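Local coordinates for protein adhesin LabA (Helicobacter pylori, PDB 6GMM) that probably acts as a lectin-like adhesin of the SabA type, whose extracellular part recognises LacdiNAc-bearing glycans of the gastric mucosa, at residues A[282-287]-A[383-388]; A[62-67]-A[356-361]; A[197-202]-A[244-249]. All coordinates share one frame; numbering follows the deposited sequence.

Contact 1 (A[282-287]-A[383-388])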
ATOM      1  N   LYS A 282     -29.055   0.524 -20.752  1.00 33.03           N
ATOM      2  CA  LYS A 282     -28.819  -0.755 -21.433  1.00 34.27           C
ATOM      3  C   LYS A 282     -27.419  -1.032 -21.893  1.00 40.34           C
ATOM      4  O   LYS A 282     -27.000  -2.194 -21.911  1.00 43.70           O
ATOM      5  CB  LYS A 282     -29.739  -0.835 -22.653  1.00 37.52           C
ATOM      6  CG  LYS A 282     -31.206  -0.768 -22.304  1.00 40.72           C
ATOM      7  CD  LYS A 282     -31.875  -2.074 -22.577  1.00 48.54           C
ATOM      8  CE  LYS A 282     -31.687  -3.060 -21.472  1.00 39.15           C
ATOM      9  NZ  LYS A 282     -31.445  -4.408 -22.032  1.00 50.41           N
ATOM     10  N   ASP A 283     -26.695   0.002 -22.304  1.00 35.37           N
ATOM     11  CA  ASP A 283     -25.372  -0.194 -22.880  1.00 35.15           C
ATOM     12  C   ASP A 283     -24.224  -0.132 -21.891  1.00 37.21           C
ATOM     13  O   ASP A 283     -23.092  -0.010 -22.343  1.00 36.86           O
ATOM     14  CB  ASP A 283     -25.148   0.813 -24.032  1.00 37.39           C
ATOM     15  CG  ASP A 283     -26.311   0.967 -24.996  1.00 39.75           C
ATOM     16  OD1 ASP A 283     -27.092   0.006 -25.141  1.00 39.79           O
ATOM     17  OD2 ASP A 283     -26.446   2.061 -25.598  1.00 43.38           O
ATOM     18  N   ALA A 284     -24.484  -0.267 -20.566  1.00 32.40           N
ATOM     19  CA  ALA A 284     -23.433  -0.156 -19.535  1.00 30.85           C
ATOM     20  C   ALA A 284     -23.126  -1.452 -18.754  1.00 35.57           C
ATOM     21  O   ALA A 284     -22.674  -1.394 -17.599  1.00 35.00           O
ATOM     22  CB  ALA A 284     -23.768   0.974 -18.574  1.00 30.15           C
ATOM     23  N   ASN A 285     -23.261  -2.615 -19.418  1.00 32.49           N
ATOM     24  CA  ASN A 285     -22.986  -3.912 -18.803  1.00 31.81           C
ATOM     25  C   ASN A 285     -21.503  -4.073 -18.411  1.00 34.29           C
ATOM     26  O   ASN A 285     -21.203  -4.910 -17.551  1.00 34.09           O
ATOM     27  CB  ASN A 285     -23.512  -5.076 -19.676  1.00 33.56           C
ATOM     28  CG  ASN A 285     -22.983  -5.157 -21.100  1.00 50.44           C
ATOM     29  OD1 ASN A 285     -22.001  -4.496 -21.477  1.00 44.26           O
ATOM     30  ND2 ASN A 285     -23.593  -6.035 -21.921  1.00 34.40           N
ATOM     31  N   PHE A 286     -20.598  -3.220 -18.975  1.00 28.56           N
ATOM     32  CA  PHE A 286     -19.141  -3.182 -18.698  1.00 26.26           C
ATOM     33  C   PHE A 286     -18.813  -2.419 -17.412  1.00 27.79           C
ATOM     34  O   PHE A 286     -17.679  -2.474 -16.932  1.00 27.66           O
ATOM     35  CB  PHE A 286     -18.389  -2.491 -19.866  1.00 27.49           C
ATOM     36  CG  PHE A 286     -18.794  -1.046 -20.123  1.00 27.56           C
ATOM     37  CD1 PHE A 286     -18.210   0.001 -19.407  1.00 28.43           C
ATOM     38  CD2 PHE A 286     -19.777  -0.736 -21.056  1.00 28.20           C
ATOM     39  CE1 PHE A 286     -18.635   1.327 -19.606  1.00 28.19           C
ATOM     40  CE2 PHE A 286     -20.171   0.586 -21.267  1.00 29.14           C
ATOM     41  CZ  PHE A 286     -19.609   1.606 -20.533  1.00 26.38           C
ATOM     42  N   ALA A 287     -19.766  -1.627 -16.911  1.00 26.44           N
ATOM     43  CA  ALA A 287     -19.593  -0.739 -15.763  1.00 25.18           C
ATOM     44  C   ALA A 287     -19.173  -1.413 -14.462  1.00 29.10           C
ATOM     45  O   ALA A 287     -18.428  -0.805 -13.702  1.00 28.17           O
ATOM     46  CB  ALA A 287     -20.853   0.078 -15.537  1.00 25.29           C
ATOM     47  N   TYR A 383     -19.529   3.726 -10.982  1.00 22.27           N
ATOM     48  CA  TYR A 383     -20.607   3.429 -10.038  1.00 23.17           C
ATOM     49  C   TYR A 383     -21.945   3.994 -10.512  1.00 28.19           C
ATOM     50  O   TYR A 383     -22.980   3.333 -10.374  1.00 29.96           O
ATOM     51  CB  TYR A 383     -20.269   3.900  -8.610  1.00 24.50           C
ATOM     52  CG  TYR A 383     -21.373   3.598  -7.614  1.00 26.90           C
ATOM     53  CD1 TYR A 383     -21.483   2.340  -7.024  1.00 28.38           C
ATOM     54  CD2 TYR A 383     -22.329   4.556  -7.295  1.00 28.29           C
ATOM     55  CE1 TYR A 383     -22.499   2.055  -6.113  1.00 30.37           C
ATOM     56  CE2 TYR A 383     -23.348   4.284  -6.378  1.00 30.86           C
ATOM     57  CZ  TYR A 383     -23.428   3.032  -5.788  1.00 37.80           C
ATOM     58  OH  TYR A 383     -24.436   2.761  -4.893  1.00 36.61           O
ATOM     59  N   THR A 384     -21.923   5.208 -11.082  1.00 23.51           N
ATOM     60  CA  THR A 384     -23.135   5.871 -11.604  1.00 22.95           C
ATOM     61  C   THR A 384     -23.694   5.068 -12.784  1.00 25.45           C
ATOM     62  O   THR A 384     -24.877   4.734 -12.751  1.00 25.15           O
ATOM     63  CB  THR A 384     -22.894   7.371 -11.882  1.00 26.49           C
ATOM     64  OG1 THR A 384     -22.316   7.982 -10.722  1.00 29.24           O
ATOM     65  CG2 THR A 384     -24.173   8.119 -12.202  1.00 21.54           C
ATOM     66  N   LEU A 385     -22.854   4.713 -13.783  1.00 22.49           N
ATOM     67  CA  LEU A 385     -23.260   3.877 -14.927  1.00 23.36           C
ATOM     68  C   LEU A 385     -23.794   2.526 -14.452  1.00 28.27           C
ATOM     69  O   LEU A 385     -24.785   2.063 -14.979  1.00 29.78           O
ATOM     70  CB  LEU A 385     -22.077   3.611 -15.871  1.00 23.69           C
ATOM     71  CG  LEU A 385     -21.711   4.690 -16.856  1.00 28.62           C
ATOM     72  CD1 LEU A 385     -20.403   4.359 -17.502  1.00 28.78           C
ATOM     73  CD2 LEU A 385     -22.796   4.837 -17.946  1.00 31.83           C
ATOM     74  N   ALA A 386     -23.131   1.886 -13.467  1.00 25.89           N
ATOM     75  CA  ALA A 386     -23.566   0.595 -12.930  1.00 26.01           C
ATOM     76  C   ALA A 386     -24.940   0.672 -12.263  1.00 30.76           C
ATOM     77  O   ALA A 386     -25.682  -0.312 -12.287  1.00 29.71           O
ATOM     78  CB  ALA A 386     -22.562   0.091 -11.937  1.00 25.49           C
ATOM     79  N   ASN A 387     -25.279   1.842 -11.686  1.00 27.53           N
ATOM     80  CA  ASN A 387     -26.546   2.028 -10.972  1.00 27.88           C
ATOM     81  C   ASN A 387     -27.349   3.200 -11.487  1.00 31.23           C
ATOM     82  O   ASN A 387     -28.056   3.823 -10.697  1.00 31.72           O
ATOM     83  CB  ASN A 387     -26.266   2.216  -9.471  1.00 29.63           C
ATOM     84  CG  ASN A 387     -25.524   1.076  -8.853  1.00 42.52           C
ATOM     85  OD1 ASN A 387     -26.120   0.092  -8.394  1.00 37.76           O
ATOM     86  ND2 ASN A 387     -24.207   1.188  -8.834  1.00 28.30           N
ATOM     87  N   PHE A 388     -27.326   3.449 -12.823  1.00 28.03           N
ATOM     88  CA  PHE A 388     -27.943   4.605 -13.485  1.00 26.65           C
ATOM     89  C   PHE A 388     -29.392   4.860 -13.105  1.00 32.30           C
ATOM     90  O   PHE A 388     -29.714   5.975 -12.683  1.00 29.21           O
ATOM     91  CB  PHE A 388     -27.785   4.551 -15.004  1.00 28.10           C
ATOM     92  CG  PHE A 388     -28.063   5.901 -15.618  1.00 29.22           C
ATOM     93  CD1 PHE A 388     -27.116   6.917 -15.565  1.00 31.40           C
ATOM     94  CD2 PHE A 388     -29.306   6.188 -16.177  1.00 30.99           C
ATOM     95  CE1 PHE A 388     -27.407   8.196 -16.078  1.00 32.87           C
ATOM     96  CE2 PHE A 388     -29.591   7.463 -16.681  1.00 33.31           C
ATOM     97  CZ  PHE A 388     -28.633   8.451 -16.648  1.00 30.51           C
TER
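The carbonyl O of Tyr383, just ahead of Leu385 and Ala386, which touch Ala284 and Ala287, is gripped twice by Asn387, one turn further on. The side-chain ND2 of Asn387 gives a bond of 2.9 Å to Tyr383 O, nearly straight at 165° and directed at a lone pair, and its backbone N adds a weak one. Asn387 thus ties back on the last turn of helix 369-386 just where the chain leaves helical geometry. The same ND2 also lies above the rim of one face of the Tyr383 ring.

Across the contact the side chains that meet are apolar. Ala287 presses its methyl into the helix end, CB standing 3.6 Å from Ala386 N and 3.8 Å from Leu385 CB. Leu385 spreads its two branches: CD2 lies 4.0 Å from Ala284 CB, while CD1 is 4.1 Å from Phe286 CE1. The type I turn from Ala284 to Ala287 brings the two alanine methyls to the same leucine. Ile35 of helix 32-50 touches both Phe286 and Leu385, and Arg39 makes a cation-pi contact with the Phe286 ring. The arrangement is that of a helix C-terminus packed against the beta turn that starts another helix, 287-311, at a break between helices 369-386 and 388-408 in a largely helical adhesin.

Contact 2 (A[62-67]-A[356-361])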
ATOM      1  N   VAL A  62       6.144  -2.982  -2.267  1.00 18.55           N
ATOM      2  CA  VAL A  62       6.616  -4.341  -2.018  1.00 17.28           C
ATOM      3  C   VAL A  62       8.078  -4.243  -1.691  1.00 22.71           C
ATOM      4  O   VAL A  62       8.469  -4.631  -0.596  1.00 21.48           O
ATOM      5  CB  VAL A  62       6.388  -5.261  -3.244  1.00 20.53           C
ATOM      6  CG1 VAL A  62       7.016  -6.645  -3.031  1.00 20.05           C
ATOM      7  CG2 VAL A  62       4.911  -5.386  -3.576  1.00 19.71           C
ATOM      8  N   LEU A  63       8.880  -3.669  -2.616  1.00 21.01           N
ATOM      9  CA  LEU A  63      10.326  -3.488  -2.454  1.00 21.17           C
ATOM     10  C   LEU A  63      10.725  -2.925  -1.087  1.00 24.56           C
ATOM     11  O   LEU A  63      11.622  -3.471  -0.453  1.00 25.48           O
ATOM     12  CB  LEU A  63      10.854  -2.584  -3.581  1.00 22.56           C
ATOM     13  CG  LEU A  63      11.664  -3.294  -4.676  1.00 29.04           C
ATOM     14  CD1 LEU A  63      10.878  -4.461  -5.302  1.00 29.37           C
ATOM     15  CD2 LEU A  63      12.112  -2.294  -5.756  1.00 31.30           C
ATOM     16  N   LEU A  64      10.045  -1.881  -0.605  1.00 19.77           N
ATOM     17  CA  LEU A  64      10.411  -1.328   0.708  1.00 18.70           C
ATOM     18  C   LEU A  64      10.105  -2.287   1.812  1.00 20.56           C
ATOM     19  O   LEU A  64      10.919  -2.400   2.704  1.00 22.50           O
ATOM     20  CB  LEU A  64       9.731   0.036   0.980  1.00 18.59           C
ATOM     21  CG  LEU A  64      10.252   0.832   2.203  1.00 20.53           C
ATOM     22  CD1 LEU A  64      11.732   1.053   2.130  1.00 19.93           C
ATOM     23  CD2 LEU A  64       9.490   2.168   2.359  1.00 21.58           C
ATOM     24  N   ALA A  65       8.967  -2.990   1.771  1.00 17.11           N
ATOM     25  CA  ALA A  65       8.655  -3.978   2.814  1.00 16.90           C
ATOM     26  C   ALA A  65       9.726  -5.058   2.845  1.00 22.61           C
ATOM     27  O   ALA A  65      10.190  -5.389   3.933  1.00 23.74           O
ATOM     28  CB  ALA A  65       7.279  -4.605   2.587  1.00 16.82           C
ATOM     29  N   LEU A  66      10.196  -5.538   1.665  1.00 19.40           N
ATOM     30  CA  LEU A  66      11.224  -6.608   1.616  1.00 18.62           C
ATOM     31  C   LEU A  66      12.589  -6.140   2.142  1.00 24.05           C
ATOM     32  O   LEU A  66      13.136  -6.747   3.075  1.00 26.66           O
ATOM     33  CB  LEU A  66      11.335  -7.211   0.199  1.00 17.91           C
ATOM     34  CG  LEU A  66      10.048  -7.763  -0.422  1.00 19.66           C
ATOM     35  CD1 LEU A  66      10.288  -8.229  -1.826  1.00 19.21           C
ATOM     36  CD2 LEU A  66       9.428  -8.882   0.420  1.00 21.68           C
ATOM     37  N   ASN A  67      13.112  -5.033   1.586  1.00 19.47           N
ATOM     38  CA  ASN A  67      14.370  -4.426   2.018  1.00 18.60           C
ATOM     39  C   ASN A  67      14.291  -4.079   3.495  1.00 20.33           C
ATOM     40  O   ASN A  67      15.271  -4.234   4.213  1.00 20.76           O
ATOM     41  CB  ASN A  67      14.654  -3.166   1.218  1.00 18.34           C
ATOM     42  CG  ASN A  67      15.079  -3.435  -0.204  1.00 39.30           C
ATOM     43  OD1 ASN A  67      15.830  -4.369  -0.492  1.00 28.33           O
ATOM     44  ND2 ASN A  67      14.616  -2.616  -1.131  1.00 27.83           N
ATOM     45  N   GLU A 356      17.159   4.485  -0.367  1.00 37.26           N
ATOM     46  CA  GLU A 356      16.833   4.841  -1.742  1.00 37.96           C
ATOM     47  C   GLU A 356      15.459   4.281  -2.142  1.00 40.69           C
ATOM     48  O   GLU A 356      14.768   4.901  -2.947  1.00 40.49           O
ATOM     49  CB  GLU A 356      17.938   4.418  -2.734  1.00 40.37           C
ATOM     50  CG  GLU A 356      18.146   2.913  -2.882  1.00 51.06           C
ATOM     51  CD  GLU A 356      18.889   2.461  -4.127  1.00 71.07           C
ATOM     52  OE1 GLU A 356      18.228   1.910  -5.039  1.00 69.15           O
ATOM     53  OE2 GLU A 356      20.132   2.624  -4.177  1.00 51.53           O
ATOM     54  N   THR A 357      15.047   3.127  -1.568  1.00 34.96           N
ATOM     55  CA  THR A 357      13.741   2.563  -1.915  1.00 33.41           C
ATOM     56  C   THR A 357      12.597   3.456  -1.386  1.00 35.17           C
ATOM     57  O   THR A 357      11.650   3.698  -2.142  1.00 34.61           O
ATOM     58  CB  THR A 357      13.634   1.093  -1.511  1.00 42.14           C
ATOM     59  OG1 THR A 357      14.700   0.373  -2.148  1.00 34.96           O
ATOM     60  CG2 THR A 357      12.281   0.474  -1.911  1.00 40.45           C
ATOM     61  N   VAL A 358      12.720   4.008  -0.140  1.00 29.97           N
ATOM     62  CA  VAL A 358      11.699   4.903   0.427  1.00 28.48           C
ATOM     63  C   VAL A 358      11.596   6.166  -0.450  1.00 30.88           C
ATOM     64  O   VAL A 358      10.487   6.598  -0.757  1.00 30.20           O
ATOM     65  CB  VAL A 358      11.799   5.190   1.961  1.00 32.21           C
ATOM     66  CG1 VAL A 358      13.035   6.001   2.323  1.00 33.09           C
ATOM     67  CG2 VAL A 358      10.531   5.886   2.473  1.00 31.97           C
ATOM     68  N   THR A 359      12.730   6.666  -0.956  1.00 26.62           N
ATOM     69  CA  THR A 359      12.760   7.800  -1.882  1.00 26.73           C
ATOM     70  C   THR A 359      12.040   7.415  -3.168  1.00 30.91           C
ATOM     71  O   THR A 359      11.134   8.137  -3.564  1.00 32.02           O
ATOM     72  CB  THR A 359      14.200   8.266  -2.124  1.00 34.24           C
ATOM     73  OG1 THR A 359      14.708   8.754  -0.883  1.00 37.29           O
ATOM     74  CG2 THR A 359      14.301   9.364  -3.187  1.00 33.63           C
ATOM     75  N   ASN A 360      12.393   6.262  -3.783  1.00 26.81           N
ATOM     76  CA  ASN A 360      11.752   5.785  -5.021  1.00 26.08           C
ATOM     77  C   ASN A 360      10.265   5.521  -4.868  1.00 27.81           C
ATOM     78  O   ASN A 360       9.529   5.766  -5.806  1.00 27.66           O
ATOM     79  CB  ASN A 360      12.475   4.568  -5.581  1.00 27.27           C
ATOM     80  CG  ASN A 360      13.860   4.897  -6.074  1.00 46.45           C
ATOM     81  OD1 ASN A 360      14.283   6.064  -6.093  1.00 36.62           O
ATOM     82  ND2 ASN A 360      14.606   3.878  -6.474  1.00 35.43           N
ATOM     83  N   LEU A 361       9.810   5.096  -3.678  1.00 23.26           N
ATOM     84  CA  LEU A 361       8.385   4.875  -3.413  1.00 21.93           C
ATOM     85  C   LEU A 361       7.640   6.202  -3.283  1.00 26.52           C
ATOM     86  O   LEU A 361       6.590   6.379  -3.934  1.00 25.31           O
ATOM     87  CB  LEU A 361       8.191   3.981  -2.166  1.00 21.21           C
ATOM     88  CG  LEU A 361       6.767   3.816  -1.600  1.00 25.47           C
ATOM     89  CD1 LEU A 361       5.809   3.173  -2.604  1.00 26.71           C
ATOM     90  CD2 LEU A 361       6.792   2.987  -0.359  1.00 25.66           C
TER
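Thr357 and Leu64 carry most of this contact, and the packing is chiefly apolar. The methyl CG2 of Thr357, anti to the backbone N, is pushed onto the backbone of the opposite helix, 3.5 Å from Leu64 N. It also meets the beta carbons on both sides of that peptide, lying 3.8 Å from Leu63 CB and 3.9 Å from Leu64 CB. Leu64 in turn runs past Thr357 in the opposite direction. Its CG is anti to the backbone N (chi1 -169°), which sends the branched end, CG and its two methyls, across to the second helix. There CD2 rests 3.8 Å from Val358 CB and 3.9 Å from Leu361 CD2, while CD1 leans over Thr357 CB and the Val358 backbone N.

Helices 57-76 and 354-366 run antiparallel here, their short axes 9.2 Å apart at an angle of 162°. This is close, nearly aligned packing of the kind found in antiparallel helix bundles, and it joins parts of the chain almost three hundred residues apart. A third helix, 287-311, lies against the pair: Phe311 touches both Leu64 and Val358, and Val307 and Val308 touch Leu361.

The polar atoms gather at Asn67, one turn on from Leu63. Its ND2 comes 3.2 Å from Thr357 OG1, the two side chains crossing at about a right angle. Both side chains have hydrogen bonds outside the two segments: Asn67 OD1 accepts from Gly350 N, and Thr357 OG1 is hydrogen-bonded to Tyr353 O, one turn back in the chain. The bond to Gly350 ties helix 57-76 to the chain beside Cys351, which is disulfide-linked to Cys326.

Contact 3 (A[197-202]-A[244-249])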
ATOM      1  N   THR A 197       7.890 -14.082   7.919  1.00 22.09           N
ATOM      2  CA  THR A 197       8.560 -15.132   8.669  1.00 20.43           C
ATOM      3  C   THR A 197       9.728 -14.551   9.448  1.00 22.39           C
ATOM      4  O   THR A 197       9.890 -14.895  10.628  1.00 22.59           O
ATOM      5  CB  THR A 197       8.994 -16.264   7.741  1.00 24.85           C
ATOM      6  OG1 THR A 197       7.821 -16.901   7.239  1.00 27.25           O
ATOM      7  CG2 THR A 197       9.878 -17.308   8.455  1.00 18.62           C
ATOM      8  N   ILE A 198      10.558 -13.710   8.803  1.00 17.50           N
ATOM      9  CA  ILE A 198      11.694 -13.066   9.467  1.00 17.51           C
ATOM     10  C   ILE A 198      11.236 -12.342  10.742  1.00 21.12           C
ATOM     11  O   ILE A 198      11.646 -12.733  11.808  1.00 21.43           O
ATOM     12  CB  ILE A 198      12.436 -12.088   8.522  1.00 18.77           C
ATOM     13  CG1 ILE A 198      13.148 -12.838   7.363  1.00 18.44           C
ATOM     14  CG2 ILE A 198      13.414 -11.198   9.328  1.00 17.56           C
ATOM     15  CD1 ILE A 198      13.707 -11.919   6.290  1.00 17.39           C
ATOM     16  N   ILE A 199      10.335 -11.347  10.613  1.00 21.48           N
ATOM     17  CA  ILE A 199       9.845 -10.475  11.677  1.00 22.33           C
ATOM     18  C   ILE A 199       9.005 -11.237  12.694  1.00 24.37           C
ATOM     19  O   ILE A 199       9.240 -11.081  13.896  1.00 22.45           O
ATOM     20  CB  ILE A 199       9.113  -9.212  11.105  1.00 25.87           C
ATOM     21  CG1 ILE A 199       9.874  -8.593   9.893  1.00 26.29           C
ATOM     22  CG2 ILE A 199       8.872  -8.154  12.195  1.00 26.71           C
ATOM     23  CD1 ILE A 199      11.252  -7.869  10.201  1.00 34.10           C
ATOM     24  N   THR A 200       8.045 -12.071  12.231  1.00 20.13           N
ATOM     25  CA  THR A 200       7.209 -12.852  13.155  1.00 20.28           C
ATOM     26  C   THR A 200       8.083 -13.772  14.020  1.00 23.12           C
ATOM     27  O   THR A 200       7.940 -13.713  15.249  1.00 21.94           O
ATOM     28  CB  THR A 200       6.066 -13.569  12.431  1.00 27.96           C
ATOM     29  OG1 THR A 200       5.377 -12.591  11.637  1.00 32.75           O
ATOM     30  CG2 THR A 200       5.077 -14.201  13.393  1.00 22.67           C
ATOM     31  N   THR A 201       9.041 -14.551  13.386  1.00 20.38           N
ATOM     32  CA  THR A 201       9.931 -15.461  14.138  1.00 21.31           C
ATOM     33  C   THR A 201      10.816 -14.670  15.108  1.00 26.90           C
ATOM     34  O   THR A 201      10.930 -15.068  16.268  1.00 28.59           O
ATOM     35  CB  THR A 201      10.720 -16.420  13.220  1.00 23.80           C
ATOM     36  OG1 THR A 201       9.857 -16.941  12.195  1.00 26.32           O
ATOM     37  CG2 THR A 201      11.291 -17.573  13.976  1.00 20.04           C
ATOM     38  N   LEU A 202      11.389 -13.527  14.649  1.00 22.97           N
ATOM     39  CA  LEU A 202      12.231 -12.656  15.480  1.00 23.72           C
ATOM     40  C   LEU A 202      11.465 -12.171  16.699  1.00 28.70           C
ATOM     41  O   LEU A 202      11.969 -12.237  17.815  1.00 29.35           O
ATOM     42  CB  LEU A 202      12.661 -11.414  14.681  1.00 24.03           C
ATOM     43  CG  LEU A 202      14.131 -10.962  14.695  1.00 30.53           C
ATOM     44  CD1 LEU A 202      14.246  -9.505  14.285  1.00 31.32           C
ATOM     45  CD2 LEU A 202      14.843 -11.188  16.055  1.00 36.33           C
ATOM     46  N   ALA A 244       6.458  -1.258  12.896  1.00 21.14           N
ATOM     47  CA  ALA A 244       6.420  -0.526  11.626  1.00 19.88           C
ATOM     48  C   ALA A 244       6.594  -1.473  10.459  1.00 22.36           C
ATOM     49  O   ALA A 244       5.910  -1.329   9.459  1.00 22.75           O
ATOM     50  CB  ALA A 244       7.516   0.520  11.597  1.00 20.65           C
ATOM     51  N   ILE A 245       7.470  -2.461  10.595  1.00 18.13           N
ATOM     52  CA  ILE A 245       7.741  -3.372   9.490  1.00 17.66           C
ATOM     53  C   ILE A 245       6.588  -4.340   9.275  1.00 19.62           C
ATOM     54  O   ILE A 245       6.247  -4.622   8.125  1.00 17.47           O
ATOM     55  CB  ILE A 245       9.121  -4.073   9.639  1.00 19.35           C
ATOM     56  CG1 ILE A 245      10.273  -3.013   9.662  1.00 19.47           C
ATOM     57  CG2 ILE A 245       9.309  -5.081   8.494  1.00 18.68           C
ATOM     58  CD1 ILE A 245      11.732  -3.590   9.980  1.00 18.34           C
ATOM     59  N   GLN A 246       5.983  -4.835  10.368  1.00 19.12           N
ATOM     60  CA  GLN A 246       4.827  -5.744  10.300  1.00 19.71           C
ATOM     61  C   GLN A 246       3.680  -5.121   9.549  1.00 24.56           C
ATOM     62  O   GLN A 246       3.097  -5.781   8.684  1.00 26.90           O
ATOM     63  CB  GLN A 246       4.367  -6.172  11.703  1.00 21.45           C
ATOM     64  CG  GLN A 246       5.374  -7.125  12.386  1.00 20.93           C
ATOM     65  CD  GLN A 246       5.254  -8.570  11.948  1.00 41.44           C
ATOM     66  OE1 GLN A 246       5.044  -9.456  12.794  1.00 32.01           O
ATOM     67  NE2 GLN A 246       5.484  -8.867  10.637  1.00 29.49           N
ATOM     68  N   ASP A 247       3.390  -3.830   9.828  1.00 19.85           N
ATOM     69  CA  ASP A 247       2.311  -3.079   9.170  1.00 18.84           C
ATOM     70  C   ASP A 247       2.678  -2.821   7.686  1.00 24.26           C
ATOM     71  O   ASP A 247       1.808  -2.875   6.817  1.00 24.10           O
ATOM     72  CB  ASP A 247       2.118  -1.761   9.909  1.00 21.01           C
ATOM     73  CG  ASP A 247       1.480  -1.872  11.286  1.00 32.54           C
ATOM     74  OD1 ASP A 247       0.650  -2.801  11.495  1.00 31.25           O
ATOM     75  OD2 ASP A 247       1.699  -0.955  12.112  1.00 39.10           O
ATOM     76  N   MET A 248       3.981  -2.572   7.398  1.00 21.22           N
ATOM     77  CA  MET A 248       4.486  -2.369   6.037  1.00 20.62           C
ATOM     78  C   MET A 248       4.177  -3.627   5.200  1.00 24.61           C
ATOM     79  O   MET A 248       3.653  -3.527   4.100  1.00 23.54           O
ATOM     80  CB  MET A 248       5.997  -2.144   6.071  1.00 22.34           C
ATOM     81  CG  MET A 248       6.396  -0.717   6.324  1.00 27.07           C
ATOM     82  SD  MET A 248       8.188  -0.547   6.439  1.00 32.13           S
ATOM     83  CE  MET A 248       8.601  -0.647   4.756  1.00 29.71           C
ATOM     84  N   ILE A 249       4.449  -4.807   5.763  1.00 21.67           N
ATOM     85  CA  ILE A 249       4.192  -6.106   5.131  1.00 20.67           C
ATOM     86  C   ILE A 249       2.668  -6.294   4.914  1.00 24.49           C
ATOM     87  O   ILE A 249       2.247  -6.720   3.829  1.00 21.78           O
ATOM     88  CB  ILE A 249       4.802  -7.217   6.041  1.00 22.79           C
ATOM     89  CG1 ILE A 249       6.344  -7.219   5.951  1.00 21.70           C
ATOM     90  CG2 ILE A 249       4.199  -8.615   5.746  1.00 22.75           C
ATOM     91  CD1 ILE A 249       7.095  -7.947   7.169  1.00 19.51           C
TER
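The flat carboxamide of Gln246 lies alongside Ile199, which covers one side of it: Ile199 CG2 sits 3.7 Å from Gln246 CD, and Ile199 CB is 3.7 Å from Gln246 NE2, both well above the amide plane. At the oxygen end, Thr200 OG1 stands 3.4 Å from Gln246 OE1, a neighbour without a hydrogen bond; the hydroxyl is bonded instead to Ser196 O, one turn back in its own helix. A bend at chi2 (-81°) turns the Gln246 chain so that its amide reaches Ile199 and Thr200 of helix 188-205.

Helices 188-205 and 239-264 run roughly antiparallel, their short axes 10.2 Å apart at 143°, and the long connection between them is closed by the disulfide Cys206-Cys235. Both segments lie within the sequence range matched to the SabA N-terminal adhesion domain, consistent with a place in its helical body.

Beyond the amide, Ile199 supplies the apolar half. Its CD1 lies 3.8 Å from Ile245 CG2, the two side chains crossing at about a right angle, and its CG1 is 3.9 Å from Ile249 CD1. Leu72 of helix 57-76 also touches Ile245, so a third helix borders this apolar patch, while Ile249 makes further contact with Ala195 and Ser196, earlier on helix 188-205.

In the fold
Contacts 2 and 3 are neighbours, their centres 15 Å apart, and they touch where Met248 CE packs against Leu64 and Ala65. Contact 1 lies far off, about 38 Å from contact 2 and 42 Å from contact 3 between centres, on the opposite side of the chain's centre from contact 3. Helix 287-311 spans the gap: it starts at contact 1, and near its other end Val307 and Phe311 pack against contacts 2 and 3. Along the chain, contact 3 is nested inside the loop closed by 62-67 and 356-361, while the segments of contacts 1 and 2 alternate. Contacts 2 and 3 thus join sequence-remote helices in one part of the molecule, with contact 1 at a separate place.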